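Local coordinates for effector protein HopAB2 (Pseudomonas syringae pv. tomato, PDB 3TL8) that is recognised by the tomato Pto resistance protein to trigger host immunity, and in susceptible plants acts as a virulence factor suppressing programmed cell death, at residues Asp28-Ala31 / Met32-Arg35; Ala60-Arg63 / His64-Arg68. One frame throughout, in Å; residues are numbered along the deposited sequence.

Interaction 1: residues Asp28-Ala31 / Met32-Arg35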
loop_
_atom_site.group_PDB
_atom_site.type_symbol
_atom_site.label_atom_id
_atom_site.label_comp_id
_atom_site.label_asym_id
_atom_site.label_seq_id
_atom_site.Cartn_x
_atom_site.Cartn_y
_atom_site.Cartn_z
ATOM N N ASP B 28 10.110 -19.758 3.908
ATOM C CA ASP B 28 9.275 -20.415 2.914
ATOM C C ASP B 28 7.923 -19.732 2.797
ATOM O O ASP B 28 7.090 -19.817 3.693
ATOM C CB ASP B 28 9.097 -21.897 3.232
ATOM C CG ASP B 28 8.628 -22.696 2.025
ATOM O OD1 ASP B 28 8.055 -22.088 1.093
ATOM O OD2 ASP B 28 8.835 -23.928 2.005
ATOM N N ARG B 29 7.717 -19.054 1.678
ATOM C CA ARG B 29 6.494 -18.306 1.440
ATOM C C ARG B 29 5.296 -19.247 1.340
ATOM O O ARG B 29 4.216 -18.929 1.835
ATOM C CB ARG B 29 6.646 -17.475 0.169
ATOM C CG ARG B 29 5.423 -16.714 -0.263
ATOM C CD ARG B 29 5.651 -16.124 -1.638
ATOM N NE ARG B 29 6.795 -15.218 -1.643
ATOM C CZ ARG B 29 6.714 -13.930 -1.339
ATOM N NH1 ARG B 29 5.540 -13.414 -1.015
ATOM N NH2 ARG B 29 7.795 -13.163 -1.350
ATOM N N ALA B 30 5.483 -20.410 0.719
ATOM C CA ALA B 30 4.391 -21.382 0.602
ATOM C C ALA B 30 3.946 -21.912 1.968
ATOM O O ALA B 30 2.754 -21.950 2.276
ATOM C CB ALA B 30 4.776 -22.527 -0.307
ATOM N N ALA B 31 4.907 -22.310 2.792
ATOM C CA ALA B 31 4.582 -22.790 4.131
ATOM C C ALA B 31 3.787 -21.746 4.889
ATOM O O ALA B 31 2.766 -22.063 5.498
ATOM C CB ALA B 31 5.846 -23.158 4.897
ATOM N N MET B 32 4.252 -20.499 4.842
ATOM C CA MET B 32 3.615 -19.421 5.589
ATOM C C MET B 32 2.170 -19.289 5.153
ATOM O O MET B 32 1.266 -19.086 5.967
ATOM C CB MET B 32 4.334 -18.096 5.341
ATOM C CG MET B 32 5.608 -17.909 6.139
ATOM S SD MET B 32 6.414 -16.329 5.791
ATOM C CE MET B 32 5.403 -15.184 6.734
ATOM N N ARG B 33 1.987 -19.392 3.846
ATOM C CA ARG B 33 0.700 -19.241 3.199
ATOM C C ARG B 33 -0.188 -20.434 3.544
ATOM O O ARG B 33 -1.388 -20.295 3.756
ATOM C CB ARG B 33 0.937 -19.171 1.695
ATOM C CG ARG B 33 -0.286 -19.187 0.832
ATOM C CD ARG B 33 0.091 -19.655 -0.583
ATOM N NE ARG B 33 1.098 -18.815 -1.252
ATOM C CZ ARG B 33 2.172 -19.294 -1.880
ATOM N NH1 ARG B 33 2.387 -20.604 -1.917
ATOM N NH2 ARG B 33 3.034 -18.475 -2.477
ATOM N N ASN B 34 0.418 -21.612 3.594
ATOM C CA ASN B 34 -0.318 -22.815 3.923
ATOM C C ASN B 34 -0.845 -22.755 5.353
ATOM O O ASN B 34 -1.983 -23.120 5.622
ATOM C CB ASN B 34 0.556 -24.056 3.706
ATOM C CG ASN B 34 0.744 -24.380 2.239
ATOM O OD1 ASN B 34 -0.089 -24.024 1.406
ATOM N ND2 ASN B 34 1.836 -25.062 1.913
ATOM N N ARG B 35 -0.006 -22.264 6.259
ATOM C CA ARG B 35 -0.347 -22.200 7.670
ATOM C C ARG B 35 -1.514 -21.262 7.901
ATOM O O ARG B 35 -2.422 -21.568 8.671
ATOM C CB ARG B 35 0.868 -21.766 8.490
ATOM C CG ARG B 35 0.689 -21.882 9.990
ATOM C CD ARG B 35 2.025 -21.751 10.707
ATOM N NE ARG B 35 2.720 -20.517 10.343
ATOM C CZ ARG B 35 3.795 -20.458 9.559
ATOM N NH1 ARG B 35 4.325 -21.569 9.059
ATOM N NH2 ARG B 35 4.348 -19.285 9.278
#
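Arg-29 and Arg-33, one turn apart at the start of helix 29-49, make a local i to i+4 contact at the N-terminal end of the helical BAK1-binding domain, the end of Arg-33 against the aliphatic part of Arg-29. Four backbone hydrogen bonds carry the turn: Met-32 N to Asp-28 O, Arg-33 N to Arg-29 O, Asn-34 N to Ala-30 O (2.7 Å) and Arg-35 N to Ala-31 O. Asp-28 is the N-cap; its OD1 accepts a weak bond from Ala-30 N (3.1 Å), giving a partner to an amide that the helix itself cannot satisfy. Both arginine chains leave with CG trans to N and then bend at chi3 (about -60° in each), which brings NH2 of Arg-33 to 3.6 Å from CD of Arg-29, the two chains crossing at a slant. NH1 of Arg-33 reaches back over Ala-30, 3.5 Å from its CB. The two guanidinium planes are only 27° apart, and NE of Arg-29 stays 5.0 Å from NH2 of Arg-33. On another side of the turn, CG of Met-32 rests 3.4 Å from the carbonyl oxygen of Asp-28. Arg-29 NH1 and Arg-33 NH2 each donate a hydrogen bond to a modified side chain on the chain of another protein. Two neighbouring guanidinium groups thus serve the interface together as donors, consistent with a role in binding that protein.

Interaction 2: residues Ala60-Arg63 / His64-Arg68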
loop_
_atom_site.group_PDB
_atom_site.type_symbol
_atom_site.label_atom_id
_atom_site.label_comp_id
_atom_site.label_asym_id
_atom_site.label_seq_id
_atom_site.Cartn_x
_atom_site.Cartn_y
_atom_site.Cartn_z
ATOM N N ALA B 60 -19.793 -8.665 7.777
ATOM C CA ALA B 60 -19.013 -7.965 8.792
ATOM C C ALA B 60 -17.535 -7.959 8.413
ATOM O O ALA B 60 -16.823 -6.980 8.654
ATOM C CB ALA B 60 -19.210 -8.598 10.154
ATOM N N LEU B 61 -17.088 -9.062 7.821
ATOM C CA LEU B 61 -15.705 -9.209 7.393
ATOM C C LEU B 61 -15.390 -8.391 6.146
ATOM O O LEU B 61 -14.315 -7.812 6.035
ATOM C CB LEU B 61 -15.385 -10.679 7.136
ATOM C CG LEU B 61 -14.688 -11.375 8.294
ATOM C CD1 LEU B 61 -14.212 -12.747 7.860
ATOM C CD2 LEU B 61 -13.528 -10.522 8.758
ATOM N N GLU B 62 -16.325 -8.364 5.204
ATOM C CA GLU B 62 -16.132 -7.609 3.981
ATOM C C GLU B 62 -16.090 -6.120 4.302
ATOM O O GLU B 62 -15.187 -5.405 3.878
ATOM C CB GLU B 62 -17.246 -7.903 2.977
ATOM C CG GLU B 62 -17.054 -7.195 1.644
ATOM C CD GLU B 62 -18.239 -7.353 0.708
ATOM O OE1 GLU B 62 -19.278 -7.905 1.141
ATOM O OE2 GLU B 62 -18.127 -6.920 -0.460
ATOM N N ARG B 63 -17.067 -5.657 5.065
ATOM C CA ARG B 63 -17.144 -4.249 5.402
ATOM C C ARG B 63 -16.001 -3.805 6.301
ATOM O O ARG B 63 -15.642 -2.629 6.313
ATOM C CB ARG B 63 -18.493 -3.931 6.031
ATOM C CG ARG B 63 -19.631 -4.109 5.052
ATOM C CD ARG B 63 -20.969 -3.728 5.653
ATOM N NE ARG B 63 -22.000 -3.672 4.622
ATOM C CZ ARG B 63 -23.295 -3.510 4.867
ATOM N NH1 ARG B 63 -23.724 -3.392 6.117
ATOM N NH2 ARG B 63 -24.159 -3.470 3.862
ATOM N N HIS B 64 -15.422 -4.739 7.049
ATOM C CA HIS B 64 -14.299 -4.399 7.917
ATOM C C HIS B 64 -13.007 -4.262 7.120
ATOM O O HIS B 64 -12.253 -3.305 7.293
ATOM C CB HIS B 64 -14.118 -5.433 9.033
ATOM C CG HIS B 64 -13.001 -5.105 9.978
ATOM N ND1 HIS B 64 -13.036 -4.018 10.824
ATOM C CD2 HIS B 64 -11.810 -5.713 10.198
ATOM C CE1 HIS B 64 -11.918 -3.972 11.528
ATOM N NE2 HIS B 64 -11.157 -4.989 11.168
ATOM N N VAL B 65 -12.766 -5.231 6.244
ATOM C CA VAL B 65 -11.528 -5.302 5.485
ATOM C C VAL B 65 -11.412 -4.237 4.391
ATOM O O VAL B 65 -10.317 -3.751 4.111
ATOM C CB VAL B 65 -11.332 -6.702 4.882
ATOM C CG1 VAL B 65 -10.256 -6.668 3.843
ATOM C CG2 VAL B 65 -10.982 -7.708 5.972
ATOM N N MET B 66 -12.529 -3.873 3.771
ATOM C CA MET B 66 -12.520 -2.800 2.777
ATOM C C MET B 66 -12.596 -1.439 3.456
ATOM O O MET B 66 -11.631 -0.671 3.453
ATOM C CB MET B 66 -13.696 -2.942 1.803
ATOM C CG MET B 66 -13.664 -4.189 0.936
ATOM S SD MET B 66 -15.247 -4.506 0.125
ATOM C CE MET B 66 -14.854 -5.970 -0.838
ATOM N N GLN B 67 -13.757 -1.169 4.048
ATOM C CA GLN B 67 -14.109 0.137 4.601
ATOM C C GLN B 67 -13.549 0.391 6.008
ATOM O O GLN B 67 -13.811 1.438 6.603
ATOM C CB GLN B 67 -15.636 0.267 4.626
ATOM C CG GLN B 67 -16.168 1.680 4.794
ATOM C CD GLN B 67 -16.485 2.352 3.466
ATOM O OE1 GLN B 67 -15.935 1.992 2.423
ATOM N NE2 GLN B 67 -17.385 3.330 3.500
ATOM N N ARG B 68 -12.790 -0.564 6.543
ATOM C CA ARG B 68 -12.280 -0.471 7.913
ATOM C C ARG B 68 -13.407 -0.224 8.916
ATOM O O ARG B 68 -13.188 0.354 9.982
ATOM C CB ARG B 68 -11.215 0.621 8.034
ATOM C CG ARG B 68 -9.873 0.258 7.428
ATOM C CD ARG B 68 -8.892 1.414 7.553
ATOM N NE ARG B 68 -7.582 1.120 6.976
ATOM C CZ ARG B 68 -6.545 0.661 7.671
ATOM N NH1 ARG B 68 -6.660 0.437 8.976
ATOM N NH2 ARG B 68 -5.389 0.424 7.060
#
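Backbone hydrogen bonds join Ala-60-Arg-63 to the residues one turn on, and their quality varies along the stretch. Val-65 N to Leu-61 O (3.0 Å, N-H...O angle 159°) and Met-66 N to Glu-62 O (3.1 Å, 164°) are well aligned, whereas His-64 N to Ala-60 O and Gln-67 N to Arg-63 O (3.3 Å) are weak.

Among the side chains, Glu-62 and Met-66 make the one close pairing across the turn. The methionine is extended beyond CG, and its thioether end lies across the glutamate chain: SD is 3.6 Å from CG of Glu-62, and CE comes to 3.4 Å from OE2 of Glu-62. This is van der Waals contact between a methyl group and a carboxylate oxygen. Val-65 sets CG2 3.3 Å from the carbonyl oxygen of Leu-61.

The arrangement is the C-terminal end of helix 54-65, where the chain leaves helical geometry at Arg-68, whose phi is positive. Leu-61 and Val-65 turn their side chains onto helix 98-109, touching Leu-99 and Leu-100 respectively.

Polar side chains tie this end to its surroundings. With chi1 at -178°, the His-64 ring is swung away from the preceding turn, and its ND1 is hydrogen-bonded to Leu-69 O. Arg-68 NH1 is bonded to Leu-90 O, while its NH2 is hydrogen-bonded to the backbone of the other protein's chain; Gln-67 bonds that chain through both OE1 and NE2, so its amide is held from both polar atoms.

In the fold
Interaction 1 opens helix 29-49 and interaction 2 ends the next helix, 54-65, so the two follow in series along the chain without overlapping. Their centres are 25 Å apart and their nearest atoms about 15 Å, with no touch between them, and they lie on opposite sides of the chain's centre. Interaction 1 is a surface contact at the start of the all-helical BAK1-binding domain; interaction 2 is partly buried, its helix packing on helix 98-109. Both nevertheless supply residues that bind the chain of another protein, consistent with a binding surface that draws on separate parts of one small domain.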